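Putative uncharacterized protein (Pyrococcus abyssi virus 1, PDB 4HR1) is of unknown function but folds as a helical bundle assigned to the bromodomain-like PAV1-137 family. Local coordinates at residues L43-R46 / V47-A51; I50-A53 / V54-D57. All coordinates share one frame; numbering follows the deposited sequence.

Contact 1: L43-R46 / V47-A51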
ATOM      1  N   LEU A  43      -0.369   5.178 -14.328  1.00 48.18           N
ATOM      2  CA  LEU A  43      -0.415   3.851 -13.706  1.00 47.58           C
ATOM      3  C   LEU A  43      -0.804   3.888 -12.244  1.00 49.99           C
ATOM      4  O   LEU A  43      -1.663   3.101 -11.837  1.00 48.19           O
ATOM      5  CB  LEU A  43       0.875   3.063 -13.927  1.00 47.78           C
ATOM      6  CG  LEU A  43       1.015   2.465 -15.332  1.00 52.90           C
ATOM      7  CD1 LEU A  43       2.464   2.367 -15.745  1.00 53.23           C
ATOM      8  CD2 LEU A  43       0.320   1.119 -15.435  1.00 54.35           C
ATOM      9  N   LYS A  44      -0.222   4.829 -11.464  1.00 48.43           N
ATOM     10  CA  LYS A  44      -0.560   5.012 -10.042  1.00 49.48           C
ATOM     11  C   LYS A  44      -2.076   5.279  -9.874  1.00 52.57           C
ATOM     12  O   LYS A  44      -2.721   4.638  -9.032  1.00 50.36           O
ATOM     13  CB  LYS A  44       0.283   6.138  -9.415  1.00 53.22           C
ATOM     14  CG  LYS A  44       0.042   6.348  -7.921  1.00 71.73           C
ATOM     15  CD  LYS A  44       0.656   7.663  -7.439  1.00 87.21           C
ATOM     16  CE  LYS A  44      -0.015   8.212  -6.197  1.00100.99           C
ATOM     17  NZ  LYS A  44      -1.353   8.803  -6.488  1.00109.41           N
ATOM     18  N   GLU A  45      -2.644   6.166 -10.733  1.00 49.65           N
ATOM     19  CA  GLU A  45      -4.075   6.464 -10.711  1.00 50.20           C
ATOM     20  C   GLU A  45      -4.926   5.244 -10.995  1.00 52.06           C
ATOM     21  O   GLU A  45      -5.901   5.027 -10.279  1.00 51.77           O
ATOM     22  CB  GLU A  45      -4.438   7.648 -11.631  1.00 52.47           C
ATOM     23  CG  GLU A  45      -4.430   8.991 -10.915  1.00 65.75           C
ATOM     24  CD  GLU A  45      -5.156   8.987  -9.583  1.00 84.91           C
ATOM     25  OE1 GLU A  45      -4.468   9.092  -8.541  1.00 74.56           O
ATOM     26  OE2 GLU A  45      -6.387   8.747  -9.577  1.00 76.21           O
ATOM     27  N   ARG A  46      -4.520   4.402 -11.988  1.00 47.49           N
ATOM     28  CA  ARG A  46      -5.200   3.131 -12.310  1.00 46.49           C
ATOM     29  C   ARG A  46      -5.210   2.205 -11.085  1.00 48.41           C
ATOM     30  O   ARG A  46      -6.225   1.543 -10.828  1.00 49.17           O
ATOM     31  CB  ARG A  46      -4.530   2.427 -13.503  1.00 47.60           C
ATOM     32  CG  ARG A  46      -5.162   2.730 -14.861  1.00 57.14           C
ATOM     33  CD  ARG A  46      -5.978   1.557 -15.398  1.00 71.40           C
ATOM     34  NE  ARG A  46      -5.145   0.436 -15.852  1.00 85.33           N
ATOM     35  CZ  ARG A  46      -5.615  -0.770 -16.166  1.00104.22           C
ATOM     36  NH1 ARG A  46      -4.789  -1.730 -16.560  1.00 89.23           N
ATOM     37  NH2 ARG A  46      -6.916  -1.025 -16.086  1.00 97.28           N
ATOM     38  N   VAL A  47      -4.111   2.212 -10.287  1.00 42.01           N
ATOM     39  CA  VAL A  47      -4.023   1.390  -9.069  1.00 40.70           C
ATOM     40  C   VAL A  47      -5.007   1.892  -8.003  1.00 45.84           C
ATOM     41  O   VAL A  47      -5.753   1.074  -7.429  1.00 44.16           O
ATOM     42  CB  VAL A  47      -2.576   1.231  -8.513  1.00 42.82           C
ATOM     43  CG1 VAL A  47      -2.539   0.325  -7.283  1.00 41.53           C
ATOM     44  CG2 VAL A  47      -1.631   0.711  -9.585  1.00 42.59           C
ATOM     45  N   ASP A  48      -5.012   3.235  -7.743  1.00 43.32           N
ATOM     46  CA  ASP A  48      -5.907   3.835  -6.740  1.00 44.25           C
ATOM     47  C   ASP A  48      -7.385   3.573  -7.068  1.00 47.57           C
ATOM     48  O   ASP A  48      -8.159   3.265  -6.156  1.00 46.24           O
ATOM     49  CB  ASP A  48      -5.638   5.341  -6.547  1.00 46.87           C
ATOM     50  CG  ASP A  48      -4.210   5.723  -6.166  1.00 63.25           C
ATOM     51  OD1 ASP A  48      -3.845   6.911  -6.349  1.00 65.64           O
ATOM     52  OD2 ASP A  48      -3.451   4.831  -5.700  1.00 67.83           O
ATOM     53  N   GLU A  49      -7.748   3.612  -8.375  1.00 44.28           N
ATOM     54  CA  GLU A  49      -9.110   3.332  -8.840  1.00 45.15           C
ATOM     55  C   GLU A  49      -9.552   1.908  -8.488  1.00 50.47           C
ATOM     56  O   GLU A  49     -10.569   1.720  -7.817  1.00 50.23           O
ATOM     57  CB  GLU A  49      -9.235   3.585 -10.352  1.00 46.74           C
ATOM     58  CG  GLU A  49      -9.782   4.967 -10.677  1.00 57.01           C
ATOM     59  CD  GLU A  49      -9.063   5.741 -11.763  1.00 77.87           C
ATOM     60  OE1 GLU A  49      -8.816   5.170 -12.851  1.00 71.58           O
ATOM     61  OE2 GLU A  49      -8.789   6.944 -11.541  1.00 77.27           O
ATOM     62  N   ILE A  50      -8.765   0.907  -8.911  1.00 48.01           N
ATOM     63  CA  ILE A  50      -9.070  -0.491  -8.644  1.00 47.84           C
ATOM     64  C   ILE A  50      -9.034  -0.802  -7.157  1.00 50.77           C
ATOM     65  O   ILE A  50      -9.904  -1.522  -6.670  1.00 49.54           O
ATOM     66  CB  ILE A  50      -8.264  -1.464  -9.559  1.00 51.80           C
ATOM     67  CG1 ILE A  50      -8.776  -2.912  -9.492  1.00 52.52           C
ATOM     68  CG2 ILE A  50      -6.769  -1.383  -9.339  1.00 54.79           C
ATOM     69  CD1 ILE A  50     -10.086  -3.092 -10.243  1.00 61.62           C
ATOM     70  N   ALA A  51      -8.086  -0.184  -6.420  1.00 48.65           N
ATOM     71  CA  ALA A  51      -7.952  -0.357  -4.969  1.00 48.41           C
ATOM     72  C   ALA A  51      -9.242  -0.045  -4.220  1.00 53.24           C
ATOM     73  O   ALA A  51      -9.646  -0.847  -3.377  1.00 53.95           O
ATOM     74  CB  ALA A  51      -6.801   0.479  -4.428  1.00 48.84           C
TER

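Contact 2: I50-A53 / V54-D57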
ATOM      1  N   ILE A  50      -8.765   0.907  -8.911  1.00 48.01           N
ATOM      2  CA  ILE A  50      -9.070  -0.491  -8.644  1.00 47.84           C
ATOM      3  C   ILE A  50      -9.034  -0.802  -7.157  1.00 50.77           C
ATOM      4  O   ILE A  50      -9.904  -1.522  -6.670  1.00 49.54           O
ATOM      5  CB  ILE A  50      -8.264  -1.464  -9.559  1.00 51.80           C
ATOM      6  CG1 ILE A  50      -8.776  -2.912  -9.492  1.00 52.52           C
ATOM      7  CG2 ILE A  50      -6.769  -1.383  -9.339  1.00 54.79           C
ATOM      8  CD1 ILE A  50     -10.086  -3.092 -10.243  1.00 61.62           C
ATOM      9  N   ALA A  51      -8.086  -0.184  -6.420  1.00 48.65           N
ATOM     10  CA  ALA A  51      -7.952  -0.357  -4.969  1.00 48.41           C
ATOM     11  C   ALA A  51      -9.242  -0.045  -4.220  1.00 53.24           C
ATOM     12  O   ALA A  51      -9.646  -0.847  -3.377  1.00 53.95           O
ATOM     13  CB  ALA A  51      -6.801   0.479  -4.428  1.00 48.84           C
ATOM     14  N   THR A  52      -9.913   1.079  -4.551  1.00 50.25           N
ATOM     15  CA  THR A  52     -11.167   1.482  -3.896  1.00 50.87           C
ATOM     16  C   THR A  52     -12.326   0.545  -4.186  1.00 54.82           C
ATOM     17  O   THR A  52     -13.140   0.278  -3.285  1.00 54.44           O
ATOM     18  CB  THR A  52     -11.493   2.971  -4.093  1.00 63.33           C
ATOM     19  OG1 THR A  52     -11.281   3.327  -5.455  1.00 63.63           O
ATOM     20  CG2 THR A  52     -10.663   3.880  -3.170  1.00 64.00           C
ATOM     21  N   ALA A  53     -12.359  -0.014  -5.417  1.00 50.20           N
ATOM     22  CA  ALA A  53     -13.366  -0.977  -5.845  1.00 49.75           C
ATOM     23  C   ALA A  53     -13.423  -2.236  -4.964  1.00 54.72           C
ATOM     24  O   ALA A  53     -14.431  -2.951  -4.992  1.00 54.68           O
ATOM     25  CB  ALA A  53     -13.118  -1.370  -7.286  1.00 50.52           C
ATOM     26  N   VAL A  54     -12.362  -2.498  -4.166  1.00 51.53           N
ATOM     27  CA  VAL A  54     -12.268  -3.683  -3.301  1.00 51.58           C
ATOM     28  C   VAL A  54     -12.256  -3.464  -1.773  1.00 53.48           C
ATOM     29  O   VAL A  54     -12.328  -4.450  -1.028  1.00 53.78           O
ATOM     30  CB  VAL A  54     -11.164  -4.668  -3.776  1.00 56.85           C
ATOM     31  CG1 VAL A  54     -11.478  -5.223  -5.161  1.00 56.58           C
ATOM     32  CG2 VAL A  54      -9.778  -4.025  -3.744  1.00 56.72           C
ATOM     33  N   ASN A  55     -12.198  -2.186  -1.310  1.00 48.36           N
ATOM     34  CA  ASN A  55     -12.210  -1.770   0.110  1.00 47.54           C
ATOM     35  C   ASN A  55     -13.307  -2.446   0.892  1.00 51.05           C
ATOM     36  O   ASN A  55     -13.151  -2.712   2.091  1.00 50.97           O
ATOM     37  CB  ASN A  55     -12.441  -0.252   0.240  1.00 48.49           C
ATOM     38  CG  ASN A  55     -11.320   0.642  -0.215  1.00 72.19           C
ATOM     39  OD1 ASN A  55     -10.163   0.220  -0.371  1.00 70.85           O
ATOM     40  ND2 ASN A  55     -11.648   1.925  -0.400  1.00 58.78           N
ATOM     41  N   TRP A  56     -14.456  -2.678   0.224  1.00 46.92           N
ATOM     42  CA  TRP A  56     -15.600  -3.335   0.835  1.00 45.01           C
ATOM     43  C   TRP A  56     -15.188  -4.683   1.401  1.00 45.78           C
ATOM     44  O   TRP A  56     -15.559  -4.981   2.533  1.00 44.24           O
ATOM     45  CB  TRP A  56     -16.758  -3.457  -0.169  1.00 43.44           C
ATOM     46  CG  TRP A  56     -16.460  -4.303  -1.368  1.00 43.70           C
ATOM     47  CD1 TRP A  56     -15.937  -3.888  -2.561  1.00 46.50           C
ATOM     48  CD2 TRP A  56     -16.659  -5.718  -1.486  1.00 42.69           C
ATOM     49  NE1 TRP A  56     -15.783  -4.960  -3.410  1.00 45.35           N
ATOM     50  CE2 TRP A  56     -16.190  -6.103  -2.762  1.00 46.40           C
ATOM     51  CE3 TRP A  56     -17.157  -6.707  -0.618  1.00 43.45           C
ATOM     52  CZ2 TRP A  56     -16.236  -7.430  -3.205  1.00 45.28           C
ATOM     53  CZ3 TRP A  56     -17.168  -8.029  -1.047  1.00 44.46           C
ATOM     54  CH2 TRP A  56     -16.720  -8.376  -2.325  1.00 44.92           C
ATOM     55  N   ASP A  57     -14.329  -5.455   0.653  1.00 41.00           N
ATOM     56  CA  ASP A  57     -13.889  -6.782   1.073  1.00 39.80           C
ATOM     57  C   ASP A  57     -12.917  -6.804   2.241  1.00 41.71           C
ATOM     58  O   ASP A  57     -12.941  -7.750   3.047  1.00 41.57           O
ATOM     59  CB  ASP A  57     -13.445  -7.657  -0.099  1.00 42.16           C
ATOM     60  CG  ASP A  57     -13.428  -9.129   0.263  1.00 52.87           C
ATOM     61  OD1 ASP A  57     -12.383  -9.780   0.035  1.00 56.57           O
ATOM     62  OD2 ASP A  57     -14.406  -9.600   0.904  1.00 50.36           O
TER

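Contact 1: L43-R46 / V47-A51
Lys44 and Asp48, one helical turn apart, are joined by a salt bridge beside helix 5-30. Their side chains cross at a slant, and Lys44 NZ sits 3.1 Å from Asp48 OD1. The ammonium comes in on the syn lone pair of OD1, the one on the side of OD2. The Lys44 chain starts with CG anti to the backbone N (chi1 -177°), stays extended, then bends at its last torsion, which swings NZ over to Asp48. OD2 of the same carboxylate makes a salt bridge to Arg17, so Asp48 is held by a positive charge at each oxygen.

Glu45 completes a salt-bridge network, with a long 3.7 Å reach from its OE1 to Lys44 NZ. Glu45 OE1 also lies 3.2 Å from Asp48 OD1, the two carboxylate planes being turned 77° apart. The shared lysine probably offsets the repulsion there. Farther on, Glu45 OE2 and Glu49 OE2 approach to 3.6 Å.

Lys44, Glu45 and Asp48 all belong to helix 34-63 of a helical bundle. Regular i to i+4 bonds run beneath them, among them Asp48 N to Lys44 O at 3.0 Å. Val47 places CG2 3.3 Å from Leu43 O, and its buried side chain packs on Ile20 of helix 5-30 and Ile88 of helix 72-98. Arg46 lies along helix 72-98, touching Val84, Ile88 and Gln91.

Contact 2: I50-A53 / V54-D57
Val54 packs back on the preceding turn of helix 34-63, just before this helix of the bundle kinks at Trp56 and Asp57. Val54 CG2 lies 3.2 Å from Ala51 O. With CG1 anti to the carbonyl carbon (chi1 -63°), CG2 falls between the backbone N and the carbonyl carbon, next to that oxygen. The backbone bonds here shift from i to i+4 to i to i+3. Val54 N donates to Ala51 O and Asn55 N to Thr52 O, both 3.3 Å long. In each case the N-H comes from well above the carbonyl plane. Val54 N is 3.6 Å from Ile50 O, the acceptor a regular turn would use.

Thr52 and Asn55 lie side by side, pointing the same way, and Asn55 packs on an apolar side chain of a neighbouring subunit. Thr52 OG1 turns back along the helix to bond the carbonyls of Asp48 and Glu49. Ala51 and Val54 meet Ile13 of helix 5-30, and Val54 also meets Ala81 of helix 72-98.

The Trp56 indole folds back toward Ala53. Its NE1 has Glu77 OE1 of helix 72-98 as the stronger partner. The bond from Trp56 NE1 to Ala53 O is weak: 2.9 Å long but bent to 117° at the hydrogen, with the oxygen at the ring edge, in its plane.

How the contacts relate
Both contacts lie on helix 34-63 and overlap at Ile50 and Ala51, their centres about 11 Å apart. Each is partly buried, with one side packed on helices 5-30 and 72-98. Contact 1 is nearer the middle of the chain, its centre about 8 Å from that of the chain, against about 13 Å for the centre of contact 2. Its side-chain chemistry is mostly ionic, carried by charged groups on a regular helix. Contact 2 has no salt bridge between its segments. There the backbone departs from regular bonding, and valine, threonine and asparagine side chains and an indole do the touching. Contact 2 also meets the other subunit, whereas contact 1 touches no other chain of the assembly.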